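Local coordinates for protein clan CA, family C40, NlpC/P60 superfamily cysteine peptidase (Trichomonas vaginalis, PDB 6BIO) that probably acts as a cysteine peptidase of the NlpC/P60 type, hydrolysing peptidoglycan of the bacteria the parasite targets, at residues Asp221-Arg226 and Ser270-Tyr275; Met240-Gly245 and Val257-Phe262; Glu156-Leu161 and Asn191-Phe196. All blocks are in the same frame, centred on the assembly; numbering follows the deposited sequence. Where two conformers were deposited one is given.

Contact 1 (Asp221-Arg226 and Ser270-Tyr275); sequences DIITFR and STIRRY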
loop_
_atom_site.group_PDB
_atom_site.type_symbol
_atom_site.label_atom_id
_atom_site.label_comp_id
_atom_site.label_asym_id
_atom_site.label_seq_id
_atom_site.Cartn_x
_atom_site.Cartn_y
_atom_site.Cartn_z
ATOM N N ASP A 221 -3.020 -13.769 -0.916
ATOM C CA ASP A 221 -2.635 -14.269 0.397
ATOM C C ASP A 221 -1.133 -14.500 0.382
ATOM O O ASP A 221 -0.556 -14.883 -0.631
ATOM C CB ASP A 221 -3.355 -15.591 0.728
ATOM C CG ASP A 221 -4.870 -15.439 0.861
ATOM O OD1 ASP A 221 -5.350 -14.290 0.985
ATOM O OD2 ASP A 221 -5.547 -16.522 0.919
ATOM N N ILE A 222 -0.490 -14.249 1.515
ATOM C CA ILE A 222 0.929 -14.564 1.669
ATOM C C ILE A 222 1.074 -15.864 2.441
ATOM O O ILE A 222 0.193 -16.271 3.196
ATOM C CB ILE A 222 1.768 -13.436 2.286
ATOM C CG1 ILE A 222 1.441 -13.197 3.746
ATOM C CG2 ILE A 222 1.628 -12.154 1.412
ATOM C CD1 ILE A 222 2.390 -12.268 4.419
ATOM N N ILE A 223 2.152 -16.576 2.133
ATOM C CA ILE A 223 2.493 -17.848 2.755
ATOM C C ILE A 223 3.883 -17.702 3.335
ATOM O O ILE A 223 4.822 -17.389 2.600
ATOM C CB ILE A 223 2.504 -18.980 1.723
ATOM C CG1 ILE A 223 1.263 -18.984 0.827
ATOM C CG2 ILE A 223 2.672 -20.301 2.421
ATOM C CD1 ILE A 223 1.553 -19.635 -0.532
ATOM N N THR A 224 4.022 -17.894 4.651
ATOM C CA THR A 224 5.342 -17.874 5.267
ATOM C C THR A 224 5.849 -19.298 5.448
ATOM O O THR A 224 5.064 -20.253 5.523
ATOM C CB THR A 224 5.312 -17.136 6.600
ATOM O OG1 THR A 224 4.398 -17.802 7.469
ATOM C CG2 THR A 224 4.899 -15.680 6.379
ATOM N N PHE A 225 7.175 -19.441 5.485
ATOM C CA PHE A 225 7.831 -20.734 5.510
ATOM C C PHE A 225 9.010 -20.707 6.477
ATOM O O PHE A 225 9.639 -19.672 6.722
ATOM C CB PHE A 225 8.379 -21.122 4.127
ATOM C CG PHE A 225 7.348 -21.144 2.993
ATOM C CD1 PHE A 225 6.629 -22.304 2.719
ATOM C CD2 PHE A 225 7.111 -20.023 2.193
ATOM C CE1 PHE A 225 5.716 -22.346 1.649
ATOM C CE2 PHE A 225 6.229 -20.084 1.147
ATOM C CZ PHE A 225 5.531 -21.230 0.875
ATOM N N ARG A 226 9.340 -21.914 6.967
ATOM C CA ARG A 226 10.530 -22.143 7.775
ATOM C C ARG A 226 11.526 -22.886 6.903
ATOM O O ARG A 226 11.333 -24.066 6.604
ATOM C CB ARG A 226 10.169 -22.927 9.050
ATOM C CG ARG A 226 9.069 -22.244 9.834
ATOM C CD ARG A 226 8.992 -22.766 11.268
ATOM N NE ARG A 226 8.670 -24.185 11.251
ATOM C CZ ARG A 226 7.468 -24.716 11.131
ATOM N NH1 ARG A 226 6.375 -23.967 11.158
ATOM N NH2 ARG A 226 7.348 -26.047 11.052
ATOM N N SER A 270 4.432 -21.979 7.625
ATOM C CA SER A 270 4.125 -21.498 8.983
ATOM C C SER A 270 2.679 -21.028 9.030
ATOM O O SER A 270 1.844 -21.668 9.660
ATOM C CB SER A 270 5.082 -20.394 9.392
ATOM O OG SER A 270 4.703 -19.861 10.615
ATOM N N THR A 271 2.358 -19.914 8.366
ATOM C CA THR A 271 0.970 -19.480 8.267
ATOM C C THR A 271 0.668 -18.955 6.872
ATOM O O THR A 271 1.559 -18.590 6.101
ATOM C CB THR A 271 0.558 -18.405 9.331
ATOM O OG1 THR A 271 1.214 -17.174 9.100
ATOM C CG2 THR A 271 0.791 -18.886 10.768
ATOM N N ILE A 272 -0.620 -18.936 6.570
ATOM C CA ILE A 272 -1.197 -18.258 5.408
ATOM C C ILE A 272 -1.950 -17.053 5.943
ATOM O O ILE A 272 -2.819 -17.192 6.817
ATOM C CB ILE A 272 -2.135 -19.195 4.630
ATOM C CG1 ILE A 272 -1.380 -20.477 4.190
ATOM C CG2 ILE A 272 -2.728 -18.434 3.434
ATOM C CD1 ILE A 272 -2.306 -21.550 3.701
ATOM N N ARG A 273 -1.619 -15.863 5.422
ATOM C CA ARG A 273 -2.143 -14.624 5.968
ATOM C C ARG A 273 -2.761 -13.782 4.857
ATOM O O ARG A 273 -2.162 -13.606 3.779
ATOM C CB ARG A 273 -1.041 -13.799 6.637
ATOM C CG ARG A 273 -0.414 -14.432 7.856
ATOM C CD ARG A 273 -1.397 -14.631 8.960
ATOM N NE ARG A 273 -0.744 -15.041 10.197
ATOM C CZ ARG A 273 -1.238 -14.847 11.411
ATOM N NH1 ARG A 273 -2.364 -14.178 11.579
ATOM N NH2 ARG A 273 -0.557 -15.299 12.475
ATOM N N ARG A 274 -3.938 -13.240 5.144
ATOM C CA ARG A 274 -4.728 -12.459 4.192
ATOM C C ARG A 274 -4.764 -11.013 4.687
ATOM O O ARG A 274 -5.406 -10.697 5.698
ATOM C CB ARG A 274 -6.130 -13.051 4.078
ATOM C CG ARG A 274 -7.041 -12.247 3.163
ATOM C CD ARG A 274 -8.302 -13.014 2.792
ATOM N NE ARG A 274 -7.945 -14.280 2.147
ATOM C CZ ARG A 274 -8.742 -15.330 2.017
ATOM N NH1 ARG A 274 -10.009 -15.291 2.429
ATOM N NH2 ARG A 274 -8.271 -16.439 1.450
ATOM N N TYR A 275 -4.031 -10.155 3.996
ATOM C CA TYR A 275 -3.928 -8.751 4.356
ATOM C C TYR A 275 -4.912 -7.878 3.601
ATOM O O TYR A 275 -5.033 -6.693 3.917
ATOM C CB TYR A 275 -2.500 -8.253 4.129
ATOM C CG TYR A 275 -1.539 -8.640 5.222
ATOM C CD1 TYR A 275 -0.916 -9.873 5.239
ATOM C CD2 TYR A 275 -1.233 -7.740 6.224
ATOM C CE1 TYR A 275 -0.011 -10.192 6.254
ATOM C CE2 TYR A 275 -0.337 -8.064 7.240
ATOM C CZ TYR A 275 0.262 -9.288 7.244
ATOM O OH TYR A 275 1.211 -9.538 8.218
HETATM O O HOH W 1 6.049 -21.290 12.465
#
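R274 meets the carboxylate of D221 side-on, at one end of the antiparallel strand pair 222-225 and 269-274. Its CG stands anti to the backbone N (chi1 177°), and the first two carbons skirt one oxygen: CB lies 3.4 Å from D221 OD1. CD passes the same oxygen at a slightly greater distance, and the chain then bends at chi3. NE donates to D221 OD1 over 2.8 Å in a nearly straight bond, while at the tip NH2 reaches the syn lone pair of D221 OD2, also at 2.8 Å. The carboxylate and guanidinium planes are only 21° apart, which suits this two-nitrogen grip.

Beside it, I222 and R273 form a hydrogen-bonded pair, with I222 N 2.9 Å from R273 O. On their side of the sheet I222 CD1 touches Y275 CE1 at 3.7 Å. Farther along, T271 N donates to T224 OG1 (3.1 Å), and the hydroxyls of T224, T271 and S270 all bond to D205 OD1.

W276 NE1 and L218 N bring the N-H groups on the buried D221 carboxylate to at least four. Such bonding, together with the arginine charge, would be expected to stabilise its ionised form.

Contact 2 (Met240-Gly245 and Val257-Phe262); sequences MYVGNG and VKYQDF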
loop_
_atom_site.group_PDB
_atom_site.type_symbol
_atom_site.label_atom_id
_atom_site.label_comp_id
_atom_site.label_asym_id
_atom_site.label_seq_id
_atom_site.Cartn_x
_atom_site.Cartn_y
_atom_site.Cartn_z
ATOM N N MET A 240 3.818 -14.980 -2.240
ATOM C CA MET A 240 2.421 -14.572 -2.417
ATOM C C MET A 240 1.720 -15.552 -3.357
ATOM O O MET A 240 2.168 -15.762 -4.481
ATOM C CB MET A 240 2.310 -13.160 -3.006
ATOM C CG MET A 240 0.896 -12.685 -3.086
ATOM S SD MET A 240 0.706 -11.049 -3.770
ATOM C CE MET A 240 1.553 -10.061 -2.551
ATOM N N TYR A 241 0.616 -16.129 -2.899
ATOM C CA TYR A 241 -0.174 -17.016 -3.741
ATOM C C TYR A 241 -0.737 -16.209 -4.905
ATOM O O TYR A 241 -1.242 -15.100 -4.709
ATOM C CB TYR A 241 -1.303 -17.648 -2.915
ATOM C CG TYR A 241 -1.980 -18.777 -3.649
ATOM C CD1 TYR A 241 -1.326 -19.991 -3.835
ATOM C CD2 TYR A 241 -3.253 -18.640 -4.127
ATOM C CE1 TYR A 241 -1.925 -21.022 -4.521
ATOM C CE2 TYR A 241 -3.860 -19.662 -4.833
ATOM C CZ TYR A 241 -3.188 -20.864 -5.021
ATOM O OH TYR A 241 -3.782 -21.922 -5.727
ATOM N N VAL A 242 -0.704 -16.790 -6.105
ATOM C CA VAL A 242 -1.234 -16.108 -7.274
ATOM C C VAL A 242 -2.211 -16.976 -8.060
ATOM O O VAL A 242 -2.586 -16.631 -9.184
ATOM C CB VAL A 242 -0.114 -15.581 -8.182
ATOM C CG1 VAL A 242 0.706 -14.528 -7.438
ATOM C CG2 VAL A 242 0.773 -16.700 -8.681
ATOM N N GLY A 243 -2.645 -18.085 -7.481
ATOM C CA GLY A 243 -3.638 -18.943 -8.100
ATOM C C GLY A 243 -3.011 -20.096 -8.848
ATOM O O GLY A 243 -1.812 -20.139 -9.110
ATOM N N ASN A 244 -3.867 -21.045 -9.218
ATOM C CA ASN A 244 -3.454 -22.202 -10.012
ATOM C C ASN A 244 -2.297 -22.957 -9.362
ATOM O O ASN A 244 -1.411 -23.484 -10.048
ATOM C CB ASN A 244 -3.093 -21.807 -11.441
ATOM C CG ASN A 244 -3.200 -22.981 -12.412
ATOM O OD1 ASN A 244 -3.920 -23.953 -12.162
ATOM N ND2 ASN A 244 -2.481 -22.902 -13.518
ATOM N N GLY A 245 -2.312 -23.014 -8.029
ATOM C CA GLY A 245 -1.318 -23.740 -7.265
ATOM C C GLY A 245 0.076 -23.148 -7.274
ATOM O O GLY A 245 1.024 -23.834 -6.903
ATOM N N VAL A 257 12.898 -12.965 -8.789
ATOM C CA VAL A 257 11.474 -13.049 -8.528
ATOM C C VAL A 257 10.879 -13.972 -9.576
ATOM O O VAL A 257 11.026 -13.732 -10.777
ATOM C CB VAL A 257 10.834 -11.658 -8.594
ATOM C CG1 VAL A 257 9.278 -11.771 -8.452
ATOM C CG2 VAL A 257 11.455 -10.754 -7.547
ATOM N N LYS A 258 10.222 -15.029 -9.120
ATOM C CA LYS A 258 9.753 -16.103 -9.977
ATOM C C LYS A 258 8.561 -16.832 -9.381
ATOM O O LYS A 258 8.255 -16.726 -8.178
ATOM C CB LYS A 258 10.857 -17.125 -10.233
ATOM C CG LYS A 258 11.365 -17.824 -8.992
ATOM C CD LYS A 258 12.438 -18.852 -9.354
ATOM C CE LYS A 258 13.155 -19.302 -8.198
ATOM N NZ LYS A 258 13.886 -20.586 -8.521
ATOM N N TYR A 259 7.891 -17.583 -10.255
ATOM C CA TYR A 259 6.872 -18.524 -9.830
ATOM C C TYR A 259 7.482 -19.725 -9.121
ATOM O O TYR A 259 8.620 -20.147 -9.390
ATOM C CB TYR A 259 6.111 -19.050 -11.039
ATOM C CG TYR A 259 5.131 -18.085 -11.690
ATOM C CD1 TYR A 259 3.830 -17.962 -11.226
ATOM C CD2 TYR A 259 5.498 -17.330 -12.799
ATOM C CE1 TYR A 259 2.943 -17.117 -11.837
ATOM C CE2 TYR A 259 4.599 -16.467 -13.405
ATOM C CZ TYR A 259 3.328 -16.391 -12.927
ATOM O OH TYR A 259 2.459 -15.512 -13.520
ATOM N N GLN A 260 6.661 -20.327 -8.267
ATOM C CA GLN A 260 6.984 -21.581 -7.591
ATOM C C GLN A 260 5.712 -22.382 -7.407
ATOM O O GLN A 260 4.684 -21.862 -6.974
ATOM C CB GLN A 260 7.572 -21.374 -6.187
ATOM C CG GLN A 260 7.640 -22.678 -5.335
ATOM C CD GLN A 260 8.640 -23.716 -5.886
ATOM O OE1 GLN A 260 9.749 -23.338 -6.272
ATOM N NE2 GLN A 260 8.262 -25.032 -5.897
ATOM N N ASP A 261 5.793 -23.679 -7.673
ATOM C CA ASP A 261 4.676 -24.570 -7.439
ATOM C C ASP A 261 4.518 -24.797 -5.947
ATOM O O ASP A 261 5.450 -25.275 -5.290
ATOM C CB ASP A 261 4.944 -25.896 -8.151
ATOM C CG ASP A 261 3.789 -26.859 -8.040
ATOM O OD1 ASP A 261 3.616 -27.400 -6.950
ATOM O OD2 ASP A 261 3.065 -27.077 -9.050
ATOM N N PHE A 262 3.347 -24.452 -5.410
ATOM C CA PHE A 262 3.163 -24.437 -3.961
ATOM C C PHE A 262 3.305 -25.848 -3.375
ATOM O O PHE A 262 4.035 -26.064 -2.390
ATOM C CB PHE A 262 1.770 -23.847 -3.677
ATOM C CG PHE A 262 1.427 -23.637 -2.215
ATOM C CD1 PHE A 262 2.384 -23.619 -1.188
ATOM C CD2 PHE A 262 0.080 -23.442 -1.870
ATOM C CE1 PHE A 262 1.977 -23.409 0.161
ATOM C CE2 PHE A 262 -0.324 -23.231 -0.550
ATOM C CZ PHE A 262 0.622 -23.227 0.474
HETATM O O HOH W 2 0.716 -26.440 -6.145
#
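F262 and G245 share the one direct hydrogen bond between 240-245 and 257-262: F262 N donates to G245 O over 2.8 Å at 171°. The same carbonyl oxygen accepts from a water 2.7 Å away, which also donates to D261 OD1, so the water links the turn after strand 237-243 to the end of strand 256-261. D261 OD1 is further bonded to the backbone N of K264. Within 240-245, G245 N lies 2.9 Å from Y241 OH and donates to it, which ties the turn back onto the tyrosine ring; G243 N sits 3.3 Å above one face of that ring, offset toward its rim.

The apolar contacts are two and sparse. F262 CG, anti to its backbone N (chi1 -175°), carries the ring toward Y241, where CD2 lies 4.1 Å from Y241 CE1 and the two side chains cross at about a right angle. On V242, CG2 is the methyl that touches Y259, 3.9 Å from CE1.

V242 and G243 lie opposite Q246 in a classic beta bulge. G245 and F262 meet beside the start of strand 246-251, the middle strand of the three, while V242 CG2 and the Y259 ring reach each other across it. V242 also rests on A159 and K163 of helix 154-163, and M240 on helix 182-191; Y259 reaches L166 in the loop after helix 154-163.

Contact 3 (Glu156-Leu161 and Asn191-Phe196); sequences ERAANL and NRLDIF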
loop_
_atom_site.group_PDB
_atom_site.type_symbol
_atom_site.label_atom_id
_atom_site.label_comp_id
_atom_site.label_asym_id
_atom_site.label_seq_id
_atom_site.Cartn_x
_atom_site.Cartn_y
_atom_site.Cartn_z
ATOM N N GLU A 156 -6.469 -10.088 -5.611
ATOM C CA GLU A 156 -6.146 -10.218 -7.017
ATOM C C GLU A 156 -5.263 -9.068 -7.457
ATOM O O GLU A 156 -4.353 -9.256 -8.266
ATOM C CB GLU A 156 -7.438 -10.284 -7.851
ATOM C CG GLU A 156 -8.221 -11.578 -7.530
ATOM C CD GLU A 156 -9.424 -11.834 -8.383
ATOM O OE1 GLU A 156 -9.684 -11.057 -9.336
ATOM O OE2 GLU A 156 -10.069 -12.896 -8.121
ATOM N N ARG A 157 -5.489 -7.863 -6.934
ATOM C CA ARG A 157 -4.632 -6.748 -7.327
ATOM C C ARG A 157 -3.204 -6.959 -6.828
ATOM O O ARG A 157 -2.235 -6.609 -7.514
ATOM C CB ARG A 157 -5.216 -5.431 -6.805
ATOM C CG ARG A 157 -6.569 -5.106 -7.366
ATOM C CD ARG A 157 -7.087 -3.729 -6.918
ATOM N NE ARG A 157 -8.389 -3.477 -7.519
ATOM C CZ ARG A 157 -9.558 -3.790 -6.968
ATOM N NH1 ARG A 157 -10.686 -3.542 -7.631
ATOM N NH2 ARG A 157 -9.617 -4.289 -5.745
ATOM N N ALA A 158 -3.052 -7.501 -5.620
ATOM C CA ALA A 158 -1.719 -7.761 -5.089
ATOM C C ALA A 158 -0.994 -8.799 -5.934
ATOM O O ALA A 158 0.206 -8.654 -6.207
ATOM C CB ALA A 158 -1.830 -8.219 -3.649
ATOM N N ALA A 159 -1.710 -9.839 -6.375
ATOM C CA ALA A 159 -1.129 -10.864 -7.233
ATOM C C ALA A 159 -0.672 -10.260 -8.550
ATOM O O ALA A 159 0.411 -10.590 -9.049
ATOM C CB ALA A 159 -2.153 -11.969 -7.478
ATOM N N ASN A 160 -1.475 -9.367 -9.144
ATOM C CA ASN A 160 -1.003 -8.679 -10.348
ATOM C C ASN A 160 0.278 -7.892 -10.053
ATOM O O ASN A 160 1.234 -7.916 -10.844
ATOM C CB ASN A 160 -2.073 -7.761 -10.927
ATOM C CG ASN A 160 -1.504 -6.906 -12.083
ATOM O OD1 ASN A 160 -1.242 -7.399 -13.198
ATOM N ND2 ASN A 160 -1.302 -5.624 -11.822
ATOM N N LEU A 161 0.312 -7.160 -8.934
ATOM C CA LEU A 161 1.493 -6.340 -8.635
ATOM C C LEU A 161 2.770 -7.179 -8.544
ATOM O O LEU A 161 3.803 -6.774 -9.080
ATOM C CB LEU A 161 1.263 -5.535 -7.353
ATOM C CG LEU A 161 0.395 -4.300 -7.594
ATOM C CD1 LEU A 161 -0.339 -3.857 -6.346
ATOM C CD2 LEU A 161 1.253 -3.154 -8.134
ATOM N N ASN A 191 2.113 -1.957 -0.282
ATOM C CA ASN A 191 2.277 -0.505 -0.257
ATOM C C ASN A 191 1.525 0.120 -1.424
ATOM O O ASN A 191 0.886 1.163 -1.274
ATOM C CB ASN A 191 3.752 -0.123 -0.334
ATOM C CG ASN A 191 3.911 1.385 -0.369
ATOM O OD1 ASN A 191 4.087 1.999 -1.425
ATOM N ND2 ASN A 191 3.792 2.004 0.784
ATOM N N ARG A 192 1.580 -0.511 -2.599
ATOM C CA ARG A 192 0.898 0.014 -3.776
ATOM C C ARG A 192 -0.617 -0.089 -3.709
ATOM O O ARG A 192 -1.312 0.527 -4.536
ATOM C CB ARG A 192 1.443 -0.709 -4.986
ATOM C CG ARG A 192 2.888 -0.336 -5.361
ATOM C CD ARG A 192 3.041 1.116 -5.664
ATOM N NE ARG A 192 4.331 1.490 -6.216
ATOM C CZ ARG A 192 5.311 2.072 -5.552
ATOM N NH1 ARG A 192 5.240 2.269 -4.264
ATOM N NH2 ARG A 192 6.391 2.464 -6.202
ATOM N N LEU A 193 -1.154 -0.799 -2.721
ATOM C CA LEU A 193 -2.581 -0.863 -2.418
ATOM C C LEU A 193 -2.920 -0.108 -1.143
ATOM O O LEU A 193 -4.045 -0.214 -0.627
ATOM C CB LEU A 193 -3.000 -2.334 -2.285
ATOM C CG LEU A 193 -2.766 -3.137 -3.578
ATOM C CD1 LEU A 193 -3.014 -4.612 -3.349
ATOM C CD2 LEU A 193 -3.641 -2.650 -4.753
ATOM N N ASP A 194 -1.976 0.675 -0.626
ATOM C CA ASP A 194 -2.204 1.470 0.577
ATOM C C ASP A 194 -2.584 0.582 1.756
ATOM O O ASP A 194 -3.413 0.957 2.584
ATOM C CB ASP A 194 -3.228 2.581 0.339
ATOM C CG ASP A 194 -3.236 3.675 1.412
ATOM O OD1 ASP A 194 -2.223 3.886 2.104
ATOM O OD2 ASP A 194 -4.308 4.329 1.475
ATOM N N ILE A 195 -1.900 -0.563 1.860
ATOM C CA ILE A 195 -2.123 -1.510 2.944
ATOM C C ILE A 195 -0.750 -1.762 3.564
ATOM O O ILE A 195 0.200 -2.101 2.854
ATOM C CB ILE A 195 -2.744 -2.821 2.418
ATOM C CG1 ILE A 195 -4.152 -2.537 1.937
ATOM C CG2 ILE A 195 -2.692 -3.899 3.509
ATOM C CD1 ILE A 195 -4.696 -3.699 1.089
ATOM N N PHE A 196 -0.643 -1.618 4.884
ATOM C CA PHE A 196 0.629 -1.855 5.554
ATOM C C PHE A 196 0.800 -3.296 5.968
ATOM O O PHE A 196 -0.074 -3.890 6.609
ATOM C CB PHE A 196 0.713 -1.010 6.815
ATOM C CG PHE A 196 2.047 -1.110 7.491
ATOM C CD1 PHE A 196 3.137 -0.406 7.023
ATOM C CD2 PHE A 196 2.223 -1.926 8.606
ATOM C CE1 PHE A 196 4.368 -0.501 7.630
ATOM C CE2 PHE A 196 3.474 -2.032 9.202
ATOM C CZ PHE A 196 4.547 -1.308 8.709
#
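L193, within the Schellman motif that ends helix 182-191, turns its side chain onto R157, A158 and L161 of helix 154-163. The motif is defined by I195 N bonding to Y190 O and D194 N to N191 O, with D194 at positive phi as the C-prime residue. N191 to D194 also form a type I beta turn, and L193 lies inside it, aimed at the helix.

No hydrogen bond crosses the contact; it is made by the leucine branches against CB atoms and one backbone N. The two methyls of L193 have different nearest partners. CD1 lies against A158, 3.8 Å from its CB and 3.7 Å from its backbone N, so it meets the helix backbone as well as a side chain. CD2 instead comes 3.8 Å from CB of R157, one residue earlier in the helix. L161, a turn later, completes the grip: its CD1 is 3.8 Å from L193 CG, and the two leucine side chains run alongside each other, pointing opposite ways. L161 also reaches R192, where CD1 stands 3.9 Å from CB and CD2 touches the same carbon; these two side chains cross at about a right angle.

Both arginines lend the contact their CB atoms. The R192 chain bends at chi2 and leads away from L161; its guanidinium forms a salt bridge with D51 and a cation-pi contact with Y53. In the conformer given, R157 NE hydrogen-bonds Q148 O and NH2 forms a salt bridge with D154.

D194 bonds to H55, G69 and N121 in the N-terminal beta part of the chain, N121 within the bacterial SH3 range. The turn thus lies between that part and helices 154-163 and 182-191, while A158 also packs on Y190 and on M240 of strand 237-243.

In the fold
Contacts 1 and 2 belong to the same six-stranded sheet of the NlpC/P60 domain, contact 2 nested in the loop closed by contact 1, their centres about 13 Å apart. They meet through neighbouring strands 222-225 and 237-243 and where I223 and F225 pack on F262. Contact 1, partly buried, is rich in backbone bonds and charge pairing; contact 2 is a surface contact with one direct bond and a water. Contact 3 is also partly buried but apolar, with no hydrogen bond across it, and joins the body of helix 154-163 to the turn that ends helix 182-191. M240 and V242 of contact 2 pack on A158 and A159 of contact 3, while Y275 of contact 1 touches I195 and F196.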